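Local coordinates for EscD/YscD/HrpQ family type III secretion system inner membrane ring protein (Pseudomonas aeruginosa, PDB 6UID), which probably serves as the cytoplasmic, FHA-like part of the inner-membrane ring of the type III secretion system, where the basal body meets the sorting platform, at residues Trp5-Tyr10 against Val19-Gly24; Gly12-Ala17 against Leu37-Glu42; Arg25-Ser30 against His48-Val53; Leu61-Gly66 against Gln76-Ile81; Glu68-Gly73 against Gly87-Pro92. All blocks are in the same frame, centred on the assembly; numbering follows the deposited sequence.

Interaction 3 is the buried contact of this FHA-like sandwich, an antiparallel pair with largely apolar side chains. Interactions 2, 3 and 4 all reach the four-stranded sheet, whose order across is 37-38, 24-29, 49-54 and 57-63. Interactions 1 and 5 are partly buried strand pairs of the six-stranded sheet: the first adds apolar packing to its backbone ladder, the second side-chain amides, a carboxylate and waters. Interactions 2 and 4 lie at the surface, on opposite sides of the chain's centre, each setting a loop against a segment that includes an outermost strand of the four-stranded sheet; an asparagine amide carries one, a tryptophan edge the other. Chemistry thus follows place in this example.

Interaction 1 of 5, residues Trp5-Tyr10 against Val19-Gly24; sequences WKIRFY and VSLGEG
Ile7 and Val19 are a hydrogen-bonded pair in the antiparallel hairpin of strands 5-9 and 18-21, their side chains side by side and pointing the same way. From CB, 4.1 Å from Val19 O, the Ile7 side chain splits in two. The CG2 branch, set between the backbone N and the carbonyl carbon, turns to the partner strand: it lies 3.4 Å from Val19 O and 3.9 Å from Val19 CB, and both methyls of Leu21, CD1 and CD2, come to 4.2 Å from it. The other branch starts anti to the backbone N (CG1, chi1 -180°) and ends in Ile7 CD1, 4.2 Å from Leu28 CD2 of the other sheet; the side chain also packs on Trp95 and Leu37. Below this patch the backbones are tied by Ile7 N to Val19 O at 2.8 Å and by the return bond from Val19 N to Ile7 O. Leu21 N reaches Trp5 O at 2.8 Å, whereas the bond from Trp5 N to Leu21 O is weak at 3.5 Å. The polar end of Trp5 turns elsewhere, NE1 bonding to Asp54 O. Cohesion here therefore combines directional amide bonds, which fix the register, with apolar contacts on the face of Ile7, Val19 and Leu21.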
# COMPACT_ATOMS: atom_id res chain seq x y z
N TRP A 5 -2.46 -12.38 -7.17
CA TRP A 5 -1.51 -11.30 -7.07
C TRP A 5 -0.61 -11.57 -5.88
O TRP A 5 -0.94 -12.37 -5.01
CB TRP A 5 -2.23 -9.95 -6.89
CG TRP A 5 -3.15 -9.64 -8.04
CD1 TRP A 5 -4.49 -9.86 -8.10
CD2 TRP A 5 -2.78 -9.09 -9.30
NE1 TRP A 5 -4.98 -9.49 -9.32
CE2 TRP A 5 -3.95 -9.00 -10.08
CE3 TRP A 5 -1.58 -8.66 -9.84
CZ2 TRP A 5 -3.94 -8.49 -11.39
CZ3 TRP A 5 -1.56 -8.16 -11.13
CH2 TRP A 5 -2.75 -8.08 -11.89
N LYS A 6 0.53 -10.90 -5.84
CA LYS A 6 1.38 -10.93 -4.67
C LYS A 6 1.74 -9.51 -4.26
O LYS A 6 1.82 -8.60 -5.10
CB LYS A 6 2.64 -11.77 -4.91
CG LYS A 6 3.44 -11.39 -6.13
CD LYS A 6 4.67 -12.30 -6.28
CE LYS A 6 5.53 -11.80 -7.41
NZ LYS A 6 6.69 -12.70 -7.69
N ILE A 7 1.95 -9.31 -2.97
CA ILE A 7 2.26 -8.02 -2.38
C ILE A 7 3.62 -8.08 -1.72
O ILE A 7 3.98 -9.11 -1.13
CB ILE A 7 1.16 -7.60 -1.39
CG1 ILE A 7 1.44 -6.25 -0.77
CG2 ILE A 7 0.98 -8.64 -0.30
CD1 ILE A 7 0.16 -5.58 -0.23
N ARG A 8 4.39 -7.00 -1.82
CA ARG A 8 5.66 -6.85 -1.13
C ARG A 8 5.63 -5.58 -0.29
O ARG A 8 5.15 -4.53 -0.76
CB ARG A 8 6.85 -6.79 -2.10
CG ARG A 8 8.18 -6.63 -1.36
CD ARG A 8 9.36 -7.05 -2.19
NE ARG A 8 10.59 -6.59 -1.55
CZ ARG A 8 11.81 -6.84 -1.99
NH1 ARG A 8 11.99 -7.58 -3.08
NH2 ARG A 8 12.85 -6.36 -1.33
N PHE A 9 6.14 -5.67 0.93
CA PHE A 9 6.22 -4.53 1.84
C PHE A 9 7.63 -3.95 1.88
O PHE A 9 8.62 -4.68 1.85
CB PHE A 9 5.75 -4.93 3.23
CG PHE A 9 4.33 -5.34 3.26
CD1 PHE A 9 3.33 -4.43 3.00
CD2 PHE A 9 3.97 -6.65 3.48
CE1 PHE A 9 2.00 -4.81 2.99
CE2 PHE A 9 2.64 -7.04 3.48
CZ PHE A 9 1.66 -6.10 3.24
N TYR A 10 7.70 -2.62 1.94
CA TYR A 10 8.95 -1.86 1.93
C TYR A 10 8.99 -0.88 3.10
O TYR A 10 9.48 0.26 2.97
CB TYR A 10 9.09 -1.07 0.63
CG TYR A 10 9.18 -1.88 -0.63
CD1 TYR A 10 8.04 -2.32 -1.27
CD2 TYR A 10 10.39 -2.15 -1.22
CE1 TYR A 10 8.13 -3.02 -2.45
CE2 TYR A 10 10.49 -2.86 -2.40
CZ TYR A 10 9.37 -3.28 -3.02
OH TYR A 10 9.46 -3.99 -4.20
N VAL A 19 3.73 -11.75 0.18
CA VAL A 19 2.56 -12.58 0.46
C VAL A 19 1.75 -12.71 -0.82
O VAL A 19 1.53 -11.73 -1.53
CB VAL A 19 1.69 -11.97 1.57
CG1 VAL A 19 0.53 -12.92 1.94
CG2 VAL A 19 2.50 -11.66 2.81
N SER A 20 1.28 -13.91 -1.11
CA SER A 20 0.36 -14.16 -2.21
C SER A 20 -1.08 -13.98 -1.74
O SER A 20 -1.42 -14.34 -0.61
CB SER A 20 0.52 -15.59 -2.73
OG SER A 20 1.84 -15.81 -3.23
N LEU A 21 -1.92 -13.42 -2.61
CA LEU A 21 -3.27 -13.02 -2.26
C LEU A 21 -4.26 -13.72 -3.19
O LEU A 21 -4.12 -13.64 -4.42
CB LEU A 21 -3.45 -11.51 -2.43
CG LEU A 21 -2.50 -10.63 -1.64
CD1 LEU A 21 -2.79 -9.17 -1.98
CD2 LEU A 21 -2.53 -10.87 -0.14
N GLY A 22 -5.26 -14.35 -2.60
CA GLY A 22 -6.40 -14.85 -3.34
C GLY A 22 -7.42 -13.76 -3.59
O GLY A 22 -7.18 -12.57 -3.37
N GLU A 23 -8.60 -14.18 -4.04
CA GLU A 23 -9.68 -13.26 -4.37
C GLU A 23 -10.50 -12.93 -3.13
O GLU A 23 -10.88 -13.83 -2.38
CB GLU A 23 -10.59 -13.87 -5.44
CG GLU A 23 -9.96 -13.97 -6.83
CD GLU A 23 -10.99 -14.19 -7.93
OE1 GLU A 23 -11.69 -15.22 -7.88
OE2 GLU A 23 -11.11 -13.33 -8.83
N GLY A 24 -10.75 -11.64 -2.92
CA GLY A 24 -11.61 -11.17 -1.86
C GLY A 24 -11.06 -9.92 -1.19
O GLY A 24 -10.18 -9.24 -1.71

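Interaction 2 of 5, residues Gly12-Ala17 against Leu37-Glu42; sequences GLNQGA and LVLLDE
The side-chain amide of Asn14 lies over Leu39, whose CD2 is 3.9 Å from both CG and ND2, the two side chains crossing at about a right angle. Both polar atoms of the amide are used on the backbone of 37-42. OD1 accepts from Leu40 N at 2.9 Å, in the carbonyl plane and nearly straight at 169°, while ND2 gives a hydrogen to Val38 O at 3.0 Å, that oxygen standing 16° out of the amide plane. One flat group thus spans the peptides on either side of Leu39, much as a neighbouring strand would, and CG, anti to the carbonyl carbon (chi1 -58°), starts the side chain in that direction. Asn14 is also the first residue of a type II beta turn ending at Ala17, in the loop that joins strands 5-9 and 18-21 of one sheet of the FHA-like sandwich; residues 37-42 begin on an outermost strand of the other sheet. A further backbone bond, Leu13 N to Leu40 O at 3.0 Å, extends the link toward Gly12. Around it, Leu13 and Leu40 meet through their CB atoms, 4.0 Å apart, and Leu13 CD1 rests equally near Leu40 CB. Gly12 CA comes 3.5 Å from Asp41 OD2.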
# COMPACT_ATOMS: atom_id res chain seq x y z
N GLY A 12 8.70 -0.58 7.76
CA GLY A 12 8.44 -1.09 9.09
C GLY A 12 9.10 -2.43 9.35
O GLY A 12 10.08 -2.80 8.70
N LEU A 13 8.52 -3.18 10.27
CA LEU A 13 9.00 -4.53 10.58
C LEU A 13 8.57 -5.55 9.54
O LEU A 13 8.98 -6.72 9.61
CB LEU A 13 8.57 -4.96 11.98
CG LEU A 13 9.15 -4.09 13.10
CD1 LEU A 13 8.58 -4.51 14.43
CD2 LEU A 13 10.66 -4.17 13.13
N ASN A 14 7.78 -5.14 8.56
CA ASN A 14 7.41 -5.98 7.44
C ASN A 14 8.33 -5.81 6.23
O ASN A 14 8.07 -6.42 5.20
CB ASN A 14 5.96 -5.70 7.00
CG ASN A 14 4.96 -5.92 8.13
OD1 ASN A 14 4.82 -5.07 9.02
ND2 ASN A 14 4.25 -7.03 8.09
N GLN A 15 9.38 -5.01 6.35
CA GLN A 15 10.27 -4.77 5.21
C GLN A 15 10.80 -6.07 4.65
O GLN A 15 11.39 -6.89 5.38
CB GLN A 15 11.41 -3.86 5.65
CG GLN A 15 12.61 -3.77 4.70
CD GLN A 15 12.31 -3.04 3.41
OE1 GLN A 15 11.63 -2.02 3.39
NE2 GLN A 15 12.83 -3.57 2.30
N GLY A 16 10.55 -6.29 3.36
CA GLY A 16 10.99 -7.46 2.66
C GLY A 16 9.99 -8.60 2.64
O GLY A 16 10.20 -9.56 1.89
N ALA A 17 8.91 -8.51 3.41
CA ALA A 17 7.91 -9.56 3.40
C ALA A 17 7.13 -9.57 2.10
O ALA A 17 6.85 -8.53 1.49
CB ALA A 17 6.91 -9.35 4.54
N LEU A 37 -3.48 -9.09 6.82
CA LEU A 37 -2.04 -8.90 6.77
C LEU A 37 -1.70 -7.99 7.95
O LEU A 37 -2.13 -6.84 7.99
CB LEU A 37 -1.63 -8.26 5.45
CG LEU A 37 -2.05 -9.02 4.18
CD1 LEU A 37 -1.64 -8.27 2.89
CD2 LEU A 37 -1.48 -10.42 4.20
N VAL A 38 -0.96 -8.52 8.93
CA VAL A 38 -0.62 -7.77 10.14
C VAL A 38 0.64 -6.95 9.90
O VAL A 38 1.70 -7.49 9.54
CB VAL A 38 -0.46 -8.71 11.35
CG1 VAL A 38 -0.03 -7.93 12.56
CG2 VAL A 38 -1.77 -9.42 11.62
N LEU A 39 0.53 -5.64 10.10
CA LEU A 39 1.60 -4.69 9.85
C LEU A 39 2.06 -4.14 11.17
O LEU A 39 1.23 -3.70 11.98
CB LEU A 39 1.08 -3.50 9.02
CG LEU A 39 0.56 -3.81 7.64
CD1 LEU A 39 -0.03 -2.54 7.02
CD2 LEU A 39 1.66 -4.38 6.77
N LEU A 40 3.38 -4.17 11.40
CA LEU A 40 4.00 -3.74 12.64
C LEU A 40 4.89 -2.54 12.32
O LEU A 40 5.96 -2.70 11.73
CB LEU A 40 4.80 -4.89 13.25
CG LEU A 40 3.98 -6.14 13.57
CD1 LEU A 40 4.86 -7.18 14.22
CD2 LEU A 40 2.78 -5.80 14.42
N ASP A 41 4.41 -1.35 12.66
CA ASP A 41 5.16 -0.12 12.42
C ASP A 41 4.48 0.99 13.21
O ASP A 41 3.29 0.91 13.53
CB ASP A 41 5.18 0.21 10.91
CG ASP A 41 6.26 1.22 10.51
OD1 ASP A 41 7.10 1.62 11.36
OD2 ASP A 41 6.28 1.61 9.32
N GLU A 42 5.25 2.02 13.52
CA GLU A 42 4.68 3.16 14.22
C GLU A 42 3.67 3.85 13.33
O GLU A 42 3.94 4.10 12.15
CB GLU A 42 5.80 4.15 14.57
CG GLU A 42 5.35 5.31 15.43
CD GLU A 42 4.93 4.87 16.82
OE1 GLU A 42 5.46 3.86 17.32
OE2 GLU A 42 4.05 5.54 17.42

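Interaction 3 of 5, residues Arg25-Ser30 against His48-Val53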
# COMPACT_ATOMS: atom_id res chain seq x y z
N ARG A 25 -11.62 -9.65 -0.03
CA ARG A 25 -11.25 -8.49 0.78
C ARG A 25 -9.94 -8.77 1.51
O ARG A 25 -9.76 -9.84 2.10
CB ARG A 25 -12.36 -8.24 1.80
CG ARG A 25 -12.10 -7.14 2.82
CD ARG A 25 -13.32 -6.94 3.70
NE ARG A 25 -13.25 -5.73 4.51
CZ ARG A 25 -12.62 -5.65 5.67
NH1 ARG A 25 -12.01 -6.71 6.17
NH2 ARG A 25 -12.62 -4.51 6.36
N VAL A 26 -9.05 -7.78 1.50
CA VAL A 26 -7.77 -7.84 2.22
C VAL A 26 -7.64 -6.60 3.08
O VAL A 26 -7.50 -5.49 2.56
CB VAL A 26 -6.58 -7.95 1.26
CG1 VAL A 26 -5.26 -8.02 2.05
CG2 VAL A 26 -6.72 -9.17 0.35
N ALA A 27 -7.65 -6.78 4.40
CA ALA A 27 -7.45 -5.69 5.34
C ALA A 27 -6.03 -5.78 5.87
O ALA A 27 -5.56 -6.86 6.25
CB ALA A 27 -8.46 -5.79 6.49
N LEU A 28 -5.35 -4.65 5.90
CA LEU A 28 -4.00 -4.54 6.41
C LEU A 28 -4.03 -3.63 7.63
O LEU A 28 -4.66 -2.57 7.58
CB LEU A 28 -3.08 -3.94 5.36
CG LEU A 28 -2.96 -4.65 4.02
CD1 LEU A 28 -4.07 -4.25 3.07
CD2 LEU A 28 -1.60 -4.36 3.40
N GLY A 29 -3.36 -4.03 8.70
CA GLY A 29 -3.41 -3.21 9.91
C GLY A 29 -2.66 -3.86 11.05
O GLY A 29 -2.12 -4.96 10.93
N SER A 30 -2.71 -3.20 12.20
CA SER A 30 -1.97 -3.66 13.37
C SER A 30 -2.76 -4.55 14.30
O SER A 30 -2.17 -5.11 15.23
CB SER A 30 -1.46 -2.45 14.16
OG SER A 30 -2.54 -1.65 14.57
N HIS A 48 -5.65 -0.30 8.74
CA HIS A 48 -4.95 0.80 8.10
C HIS A 48 -5.34 0.99 6.65
O HIS A 48 -5.40 2.14 6.16
CB HIS A 48 -3.44 0.51 8.19
CG HIS A 48 -2.59 1.71 7.93
ND1 HIS A 48 -2.37 2.68 8.89
CD2 HIS A 48 -1.92 2.09 6.83
CE1 HIS A 48 -1.61 3.63 8.36
NE2 HIS A 48 -1.31 3.29 7.13
N LEU A 49 -5.58 -0.10 5.93
CA LEU A 49 -5.85 -0.08 4.50
C LEU A 49 -6.69 -1.31 4.17
O LEU A 49 -6.46 -2.38 4.72
CB LEU A 49 -4.52 -0.13 3.74
CG LEU A 49 -4.56 -0.10 2.22
CD1 LEU A 49 -5.16 1.20 1.75
CD2 LEU A 49 -3.15 -0.27 1.66
N VAL A 50 -7.70 -1.14 3.32
CA VAL A 50 -8.55 -2.23 2.87
C VAL A 50 -8.57 -2.22 1.36
O VAL A 50 -8.85 -1.19 0.74
CB VAL A 50 -9.99 -2.12 3.41
CG1 VAL A 50 -10.79 -3.34 3.03
CG2 VAL A 50 -9.98 -1.96 4.89
N LEU A 51 -8.27 -3.37 0.77
CA LEU A 51 -8.27 -3.61 -0.65
C LEU A 51 -9.29 -4.68 -1.02
O LEU A 51 -9.65 -5.54 -0.20
CB LEU A 51 -6.90 -4.13 -1.10
CG LEU A 51 -5.70 -3.31 -0.66
CD1 LEU A 51 -4.43 -4.05 -1.00
CD2 LEU A 51 -5.73 -1.94 -1.30
N GLU A 52 -9.73 -4.66 -2.27
CA GLU A 52 -10.52 -5.73 -2.85
C GLU A 52 -9.71 -6.31 -4.00
O GLU A 52 -9.33 -5.57 -4.92
CB GLU A 52 -11.87 -5.22 -3.35
CG GLU A 52 -12.76 -6.32 -3.95
N VAL A 53 -9.44 -7.60 -3.94
CA VAL A 53 -8.57 -8.30 -4.88
C VAL A 53 -9.40 -9.27 -5.70
O VAL A 53 -10.18 -10.06 -5.15
CB VAL A 53 -7.45 -9.04 -4.13
CG1 VAL A 53 -6.53 -9.79 -5.12
CG2 VAL A 53 -6.64 -8.10 -3.23
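Leu28 and Leu49 are paired on the packed face of this contact, which also holds Val26 and Leu51. Leu28 CD1 is the atom that reaches across, 3.5 Å from Leu49 O and 4.1 Å from Leu51 CD1; further along, the CG2 methyls of Val26 and Val53 meet at 3.7 Å. Trp95 and Phe9 of the other sheet close over parts of this layer. Beneath it run nearly linear backbone bonds, among them Leu51 N to Val26 O at 176° and Val26 N to Leu51 O.

The other face is looser. Ala27 CB is 4.4 Å from Val50 CG2, and beyond it, in one of its two modelled conformers, the exposed Arg25 lies obliquely across Val50, extended from CG to NE: the valine CG1 sits over one face of the guanidinium, 3.7 Å from Arg25 NE.

At the Leu28 end of the ladder, Leu28 O takes two donors, His48 N at 2.7 Å and Leu49 N at 3.1 Å. The imidazole of His48 turns away, NE2 bonding to Cys90 O and ND1 to Ala45 N. Two residues opposite one define a classic beta bulge, here at the start of strand 49-54 in an FHA-like beta sandwich.

Interaction 4 of 5, residues Leu61-Gly66 against Gln76-Ile81; sequences LEWAEG and QVAGAI
Strand 57-63 runs past the type II turn Val77-Ala80 without a backbone hydrogen bond between residues 61-66 and 76-81, the nearest alpha carbons, those of Leu61 and Ala78, being 5.0 Å apart. The turn is closed by Ala80 N bonding to Val77 O at 3.1 Å. Across the gap the indole of Trp63 does most of the touching, with the outer corner of its six-membered ring. CH2 comes 3.7 Å from Ala78 N, which lies at the ring edge in the plane of the indole, and 4.0 Å from Gln76 O, which approaches obliquely; CZ3 is 4.3 Å from Ala78 CB. CG stands between the backbone N and the carbonyl carbon (chi1 58°), from where the ring extends toward the turn; it also packs on Pro69 and Glu68. Ala78 makes the second touch, its CB lying 3.6 Å from Leu61 O. Leu61 and Glu62 form a classic beta bulge in strand 57-63, both facing Val50 of strand 49-54. Gly79 O accepts from Arg59 NH1, while Gln76 NE2 is engaged by Gln74 O. Within this surface contact the attraction is thus chiefly van der Waals, an aromatic edge and a methyl group against backbone atoms, with directional bonds supplied beside it at Gly79.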
# COMPACT_ATOMS: atom_id res chain seq x y z
N LEU A 61 -10.26 0.40 -1.29
CA LEU A 61 -11.58 0.60 -0.68
C LEU A 61 -11.59 1.62 0.44
O LEU A 61 -12.44 2.53 0.44
CB LEU A 61 -12.16 -0.72 -0.17
CG LEU A 61 -12.50 -1.76 -1.22
CD1 LEU A 61 -13.09 -3.00 -0.55
CD2 LEU A 61 -13.45 -1.22 -2.25
N GLU A 62 -10.73 1.47 1.44
CA GLU A 62 -10.82 2.24 2.68
C GLU A 62 -9.42 2.38 3.27
O GLU A 62 -8.51 1.60 2.95
CB GLU A 62 -11.68 1.54 3.75
CG GLU A 62 -13.04 1.08 3.31
CD GLU A 62 -13.74 0.22 4.35
OE1 GLU A 62 -13.34 0.26 5.53
OE2 GLU A 62 -14.68 -0.51 3.99
N TRP A 63 -9.26 3.38 4.14
CA TRP A 63 -7.98 3.59 4.81
C TRP A 63 -8.17 4.39 6.09
O TRP A 63 -9.20 5.02 6.32
CB TRP A 63 -6.99 4.29 3.89
CG TRP A 63 -7.47 5.62 3.40
CD1 TRP A 63 -7.27 6.83 4.00
CD2 TRP A 63 -8.24 5.87 2.23
NE1 TRP A 63 -7.87 7.83 3.26
CE2 TRP A 63 -8.46 7.26 2.16
CE3 TRP A 63 -8.74 5.05 1.22
CZ2 TRP A 63 -9.17 7.85 1.11
CZ3 TRP A 63 -9.44 5.65 0.18
CH2 TRP A 63 -9.65 7.02 0.15
N ALA A 64 -7.11 4.37 6.90
CA ALA A 64 -7.13 4.97 8.23
C ALA A 64 -7.26 6.48 8.18
O ALA A 64 -6.66 7.16 7.35
CB ALA A 64 -5.83 4.64 8.95
N GLU A 65 -8.02 7.01 9.15
CA GLU A 65 -8.10 8.45 9.35
C GLU A 65 -6.71 9.02 9.59
O GLU A 65 -5.88 8.43 10.29
CB GLU A 65 -9.00 8.75 10.55
CG GLU A 65 -9.43 10.21 10.67
N GLY A 66 -6.43 10.15 8.96
CA GLY A 66 -5.15 10.79 9.10
C GLY A 66 -4.13 10.42 8.06
O GLY A 66 -3.06 11.04 8.00
N GLN A 76 -5.03 8.93 -4.17
CA GLN A 76 -6.03 8.05 -4.74
C GLN A 76 -7.33 8.18 -3.98
O GLN A 76 -7.35 8.52 -2.79
CB GLN A 76 -5.56 6.60 -4.70
CG GLN A 76 -4.27 6.33 -5.46
CD GLN A 76 -4.41 6.65 -6.92
OE1 GLN A 76 -5.24 6.06 -7.62
NE2 GLN A 76 -3.62 7.62 -7.40
N VAL A 77 -8.43 7.88 -4.66
CA VAL A 77 -9.76 7.91 -4.05
C VAL A 77 -10.31 6.50 -3.94
O VAL A 77 -9.87 5.55 -4.61
CB VAL A 77 -10.73 8.83 -4.83
CG1 VAL A 77 -10.21 10.26 -4.80
CG2 VAL A 77 -10.94 8.32 -6.25
N ALA A 78 -11.31 6.36 -3.08
CA ALA A 78 -11.98 5.08 -2.92
C ALA A 78 -12.51 4.59 -4.26
O ALA A 78 -13.10 5.35 -5.03
CB ALA A 78 -13.15 5.21 -1.93
N GLY A 79 -12.27 3.32 -4.54
CA GLY A 79 -12.73 2.69 -5.75
C GLY A 79 -11.68 2.63 -6.83
O GLY A 79 -11.91 1.97 -7.86
N ALA A 80 -10.55 3.29 -6.64
CA ALA A 80 -9.52 3.32 -7.66
C ALA A 80 -8.92 1.93 -7.89
O ALA A 80 -8.74 1.15 -6.95
CB ALA A 80 -8.39 4.25 -7.22
N ILE A 81 -8.64 1.62 -9.14
CA ILE A 81 -7.87 0.45 -9.51
C ILE A 81 -6.40 0.84 -9.46
O ILE A 81 -5.99 1.81 -10.10
CB ILE A 81 -8.25 -0.07 -10.90
CG1 ILE A 81 -9.69 -0.61 -10.91
CG2 ILE A 81 -7.26 -1.14 -11.38
CD1 ILE A 81 -9.94 -1.82 -10.06

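Interaction 5 of 5, residues Glu68-Gly73 against Gly87-Pro92; sequences EPRQDG and GQTCGP
Antiparallel strands 69-71 and 88-90, neighbours in the six-stranded sheet, pair Arg70 with Thr89 through two backbone bonds of 2.9 Å, Arg70 N to Thr89 O and Thr89 N to Arg70 O. On one face Gln71 and Gln88 lie side by side, their amide planes 62° apart. Gln88 NE2 bonds to Gln71 OE1 at 3.0 Å, on a lone pair in the carbonyl plane; Gln88 bends at chi2 (-65°), which swings CD round, whereas Gln71 is extended. Gln71 OE1 also accepts from Gln83 N. A water on this face spans Arg70 O and Gln88 OE1, so each polar atom of the buried Gln88 amide has a partner. At the ladder's end Asp72 grips Gly87 twice: Asp72 N reaches Gly87 O at 2.8 Å, and Gly87 N meets Asp72 OD1 at 2.9 Å from above the carboxylate plane. The face with Arg70 and Thr89 is wetter. One water bridges Glu68 O, Thr89 OG1 and Gly91 N, and another links Gly73 N to Gly87 O. The extended Arg70 side chain bonds Gly73 O through NH1, the oxygen lying in the guanidinium plane. Neutral amides, one carboxylate and bridging waters thus supplement a short ladder with directional polar bonds.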
# COMPACT_ATOMS: atom_id res chain seq x y z
N GLU A 68 -3.46 9.38 3.76
CA GLU A 68 -3.98 9.52 2.40
C GLU A 68 -3.25 8.49 1.54
O GLU A 68 -2.01 8.54 1.44
CB GLU A 68 -3.71 10.93 1.88
CG GLU A 68 -4.20 11.19 0.47
CD GLU A 68 -5.65 11.63 0.43
OE1 GLU A 68 -6.52 10.83 0.81
OE2 GLU A 68 -5.90 12.79 0.05
N PRO A 69 -3.95 7.58 0.88
CA PRO A 69 -3.27 6.63 0.00
C PRO A 69 -2.79 7.34 -1.25
O PRO A 69 -3.49 8.17 -1.83
CB PRO A 69 -4.37 5.61 -0.33
CG PRO A 69 -5.64 6.42 -0.26
CD PRO A 69 -5.41 7.39 0.89
N ARG A 70 -1.56 7.03 -1.63
CA ARG A 70 -0.94 7.63 -2.81
C ARG A 70 -0.32 6.54 -3.66
O ARG A 70 0.11 5.50 -3.16
CB ARG A 70 0.10 8.66 -2.41
CG ARG A 70 -0.52 9.83 -1.67
CD ARG A 70 0.51 10.83 -1.18
NE ARG A 70 -0.14 11.89 -0.42
CZ ARG A 70 -0.65 13.00 -0.95
NH1 ARG A 70 -0.56 13.24 -2.26
NH2 ARG A 70 -1.25 13.88 -0.15
N GLN A 71 -0.30 6.78 -4.97
CA GLN A 71 0.32 5.89 -5.94
C GLN A 71 1.31 6.75 -6.70
O GLN A 71 0.93 7.72 -7.37
CB GLN A 71 -0.73 5.28 -6.85
CG GLN A 71 -0.13 4.43 -7.94
CD GLN A 71 -1.19 3.76 -8.77
OE1 GLN A 71 -1.54 2.62 -8.54
NE2 GLN A 71 -1.72 4.50 -9.74
N ASP A 72 2.60 6.47 -6.54
CA ASP A 72 3.66 7.32 -7.08
C ASP A 72 3.43 8.79 -6.71
O ASP A 72 3.63 9.71 -7.51
CB ASP A 72 3.81 7.11 -8.59
CG ASP A 72 4.29 5.72 -8.94
OD1 ASP A 72 5.05 5.12 -8.14
OD2 ASP A 72 3.89 5.22 -10.02
N GLY A 73 3.01 9.01 -5.46
CA GLY A 73 2.81 10.32 -4.91
C GLY A 73 1.45 10.94 -5.16
O GLY A 73 1.12 11.95 -4.52
N GLY A 87 4.57 2.51 -6.95
CA GLY A 87 4.81 2.66 -5.52
C GLY A 87 3.60 3.12 -4.76
O GLY A 87 3.11 4.24 -4.96
N GLN A 88 3.07 2.28 -3.88
CA GLN A 88 1.88 2.58 -3.10
C GLN A 88 2.31 3.00 -1.69
O GLN A 88 3.15 2.35 -1.07
CB GLN A 88 0.97 1.34 -3.00
CG GLN A 88 0.70 0.63 -4.30
CD GLN A 88 -0.10 1.44 -5.32
OE1 GLN A 88 -0.77 2.42 -4.98
NE2 GLN A 88 -0.07 0.99 -6.56
N THR A 89 1.70 4.06 -1.17
CA THR A 89 1.94 4.48 0.20
C THR A 89 0.62 4.80 0.88
O THR A 89 -0.36 5.14 0.23
CB THR A 89 2.88 5.69 0.34
OG1 THR A 89 2.29 6.82 -0.33
CG2 THR A 89 4.21 5.39 -0.27
N CYS A 90 0.61 4.65 2.21
CA CYS A 90 -0.53 5.05 3.03
C CYS A 90 0.10 5.40 4.39
O CYS A 90 0.35 4.51 5.21
CB CYS A 90 -1.56 3.95 3.12
SG CYS A 90 -3.13 4.51 3.78
N GLY A 91 0.51 6.65 4.53
CA GLY A 91 1.27 7.04 5.70
C GLY A 91 2.56 6.23 5.80
O GLY A 91 3.33 6.15 4.84
N PRO A 92 2.80 5.60 6.95
CA PRO A 92 4.05 4.84 7.10
C PRO A 92 4.16 3.65 6.16
O PRO A 92 5.27 3.19 5.90
CB PRO A 92 4.03 4.38 8.56
CG PRO A 92 2.63 4.52 9.00
CD PRO A 92 1.97 5.57 8.17
O HOH W 1 0.70 8.10 1.60
O HOH W 2 -0.58 9.47 4.36
O HOH W 3 -2.14 3.58 -2.92
O HOH W 4 3.04 6.85 -3.36